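Local atomic coordinates of Rio2 kinase (Chaetomium thermophilum, PDB entry 4GYI), a protein that binds ADP and magnesium as an atypical RIO-type protein kinase, acts as an ATPase in pre-40S ribosomal subunit maturation, and probably phosphorylates serine and threonine residues. Residues F274-V278 and G297-A303. Residues are numbered along the deposited sequence; the frame is centred on the assembly and turned at random.
Sequences FDRDV and GPFYKDA
F274 reaches from helix 270-289 into the turn that opens helix 300-304. The ring is carried out from the helix to the P298-Y300 backbone by a chi1 of -175°, which sets CG anti to the backbone N: CE2 lies 3.5 Å from Y300 N, and P298 O sits at the ring edge, close to its plane. Further out on the ring, CE1 lies 3.6 Å from A303 CB, with CZ nearly as close, one helical turn beyond F299, the N-cap residue. Y300 crosses F274 at an angle near its base, its CD1 3.8 Å from F274 CB, while its hydroxyl hydrogen-bonds M265 O. One turn along, V278 brings CG1 to 4.2 Å from P298 CD, beside G297 O, where the proline follows a cis peptide bond. I218 and L219 of helix 207-223 also touch F274, so the ring is wedged among three helices of the kinase C-lobe. Cutting F274 back to an alanine is likely to open a gap between A303, P298, Y300 and L219 and leave the short helix less firmly seated. The polar link is a water that donates to D275 OD1 (2.8 Å) and to P298 O (3.0 Å). Apolar contact therefore carries the join, while one water joins the D275 carboxylate to the P298 carbonyl.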
loop_
_atom_site.group_PDB
_atom_site.type_symbol
_atom_site.label_atom_id
_atom_site.label_comp_id
_atom_site.label_asym_id
_atom_site.label_seq_id
_atom_site.Cartn_x
_atom_site.Cartn_y
_atom_site.Cartn_z
ATOM N N PHE A 274 -9.297 18.368 -0.448
ATOM C CA PHE A 274 -8.413 19.384 0.115
ATOM C C PHE A 274 -8.880 19.803 1.511
ATOM O O PHE A 274 -8.136 19.657 2.485
ATOM C CB PHE A 274 -8.338 20.605 -0.801
ATOM C CG PHE A 274 -7.349 21.641 -0.357
ATOM C CD1 PHE A 274 -6.021 21.564 -0.744
ATOM C CD2 PHE A 274 -7.750 22.705 0.445
ATOM C CE1 PHE A 274 -5.102 22.523 -0.338
ATOM C CE2 PHE A 274 -6.843 23.663 0.855
ATOM C CZ PHE A 274 -5.509 23.569 0.457
ATOM N N ASP A 275 -10.110 20.311 1.598
ATOM C CA ASP A 275 -10.633 20.864 2.847
ATOM C C ASP A 275 -10.599 19.833 3.962
ATOM O O ASP A 275 -10.378 20.166 5.120
ATOM C CB ASP A 275 -12.067 21.352 2.665
ATOM C CG ASP A 275 -12.153 22.656 1.896
ATOM O OD1 ASP A 275 -11.157 23.412 1.882
ATOM O OD2 ASP A 275 -13.225 22.933 1.312
ATOM N N ARG A 276 -10.808 18.574 3.592
ATOM C CA ARG A 276 -10.860 17.497 4.560
ATOM C C ARG A 276 -9.484 17.235 5.171
ATOM O O ARG A 276 -9.366 17.008 6.371
ATOM C CB ARG A 276 -11.402 16.233 3.917
ATOM C CG ARG A 276 -11.872 15.202 4.918
ATOM C CD ARG A 276 -12.492 14.006 4.207
ATOM N NE ARG A 276 -11.487 13.231 3.496
ATOM C CZ ARG A 276 -11.750 12.173 2.733
ATOM N NH1 ARG A 276 -12.999 11.753 2.579
ATOM N NH2 ARG A 276 -10.758 11.531 2.125
ATOM N N ASP A 277 -8.449 17.259 4.342
ATOM C CA ASP A 277 -7.079 17.125 4.834
ATOM C C ASP A 277 -6.740 18.245 5.838
ATOM O O ASP A 277 -6.269 17.983 6.951
ATOM C CB ASP A 277 -6.070 17.101 3.662
ATOM C CG ASP A 277 -5.980 15.709 2.953
ATOM O OD1 ASP A 277 -6.562 14.713 3.462
ATOM O OD2 ASP A 277 -5.299 15.612 1.893
ATOM N N VAL A 278 -6.992 19.488 5.444
ATOM C CA VAL A 278 -6.730 20.636 6.312
ATOM C C VAL A 278 -7.519 20.537 7.633
ATOM O O VAL A 278 -6.975 20.773 8.711
ATOM C CB VAL A 278 -7.089 21.962 5.590
ATOM C CG1 VAL A 278 -7.059 23.131 6.557
ATOM C CG2 VAL A 278 -6.165 22.206 4.399
ATOM N N GLY A 297 -8.026 29.478 6.644
ATOM C CA GLY A 297 -7.695 28.548 5.581
ATOM C C GLY A 297 -6.571 27.587 5.951
ATOM O O GLY A 297 -6.474 27.188 7.109
ATOM N N PRO A 298 -5.718 27.208 4.974
ATOM C CA PRO A 298 -5.799 27.653 3.577
ATOM C C PRO A 298 -7.040 27.093 2.903
ATOM O O PRO A 298 -7.600 26.105 3.372
ATOM C CB PRO A 298 -4.529 27.066 2.942
ATOM C CG PRO A 298 -4.211 25.882 3.747
ATOM C CD PRO A 298 -4.640 26.215 5.162
ATOM N N PHE A 299 -7.503 27.761 1.859
ATOM C CA PHE A 299 -8.711 27.336 1.176
ATOM C C PHE A 299 -8.329 26.791 -0.182
ATOM O O PHE A 299 -7.332 27.225 -0.776
ATOM C CB PHE A 299 -9.671 28.510 1.004
ATOM C CG PHE A 299 -9.842 29.336 2.239
ATOM C CD1 PHE A 299 -10.667 28.906 3.265
ATOM C CD2 PHE A 299 -9.184 30.545 2.375
ATOM C CE1 PHE A 299 -10.831 29.665 4.409
ATOM C CE2 PHE A 299 -9.343 31.306 3.509
ATOM C CZ PHE A 299 -10.174 30.866 4.530
ATOM N N TYR A 300 -9.129 25.850 -0.669
ATOM C CA TYR A 300 -8.895 25.218 -1.962
ATOM C C TYR A 300 -8.757 26.210 -3.123
ATOM O O TYR A 300 -7.872 26.054 -3.968
ATOM C CB TYR A 300 -10.018 24.238 -2.267
ATOM C CG TYR A 300 -9.934 23.626 -3.644
ATOM C CD1 TYR A 300 -9.048 22.589 -3.909
ATOM C CD2 TYR A 300 -10.745 24.085 -4.680
ATOM C CE1 TYR A 300 -8.976 22.019 -5.173
ATOM C CE2 TYR A 300 -10.675 23.530 -5.943
ATOM C CZ TYR A 300 -9.789 22.496 -6.184
ATOM O OH TYR A 300 -9.728 21.935 -7.442
ATOM N N LYS A 301 -9.621 27.221 -3.175
ATOM C CA LYS A 301 -9.573 28.157 -4.298
ATOM C C LYS A 301 -8.247 28.908 -4.359
ATOM O O LYS A 301 -7.783 29.248 -5.444
ATOM C CB LYS A 301 -10.752 29.138 -4.302
ATOM C CG LYS A 301 -11.714 29.001 -3.140
ATOM C CD LYS A 301 -11.251 29.784 -1.916
ATOM C CE LYS A 301 -11.317 31.289 -2.145
ATOM N NZ LYS A 301 -11.087 32.046 -0.883
ATOM N N ASP A 302 -7.648 29.164 -3.197
ATOM C CA ASP A 302 -6.298 29.717 -3.144
ATOM C C ASP A 302 -5.331 28.713 -3.749
ATOM O O ASP A 302 -4.650 29.009 -4.723
ATOM C CB ASP A 302 -5.856 29.991 -1.703
ATOM C CG ASP A 302 -6.816 30.877 -0.946
ATOM O OD1 ASP A 302 -6.882 30.728 0.300
ATOM O OD2 ASP A 302 -7.492 31.716 -1.588
ATOM N N ALA A 303 -5.277 27.524 -3.148
ATOM C CA ALA A 303 -4.341 26.474 -3.558
ATOM C C ALA A 303 -4.361 26.169 -5.064
ATOM O O ALA A 303 -3.303 26.050 -5.684
ATOM C CB ALA A 303 -4.585 25.192 -2.750
HETATM O O HOH W 1 -9.739 24.234 4.211
#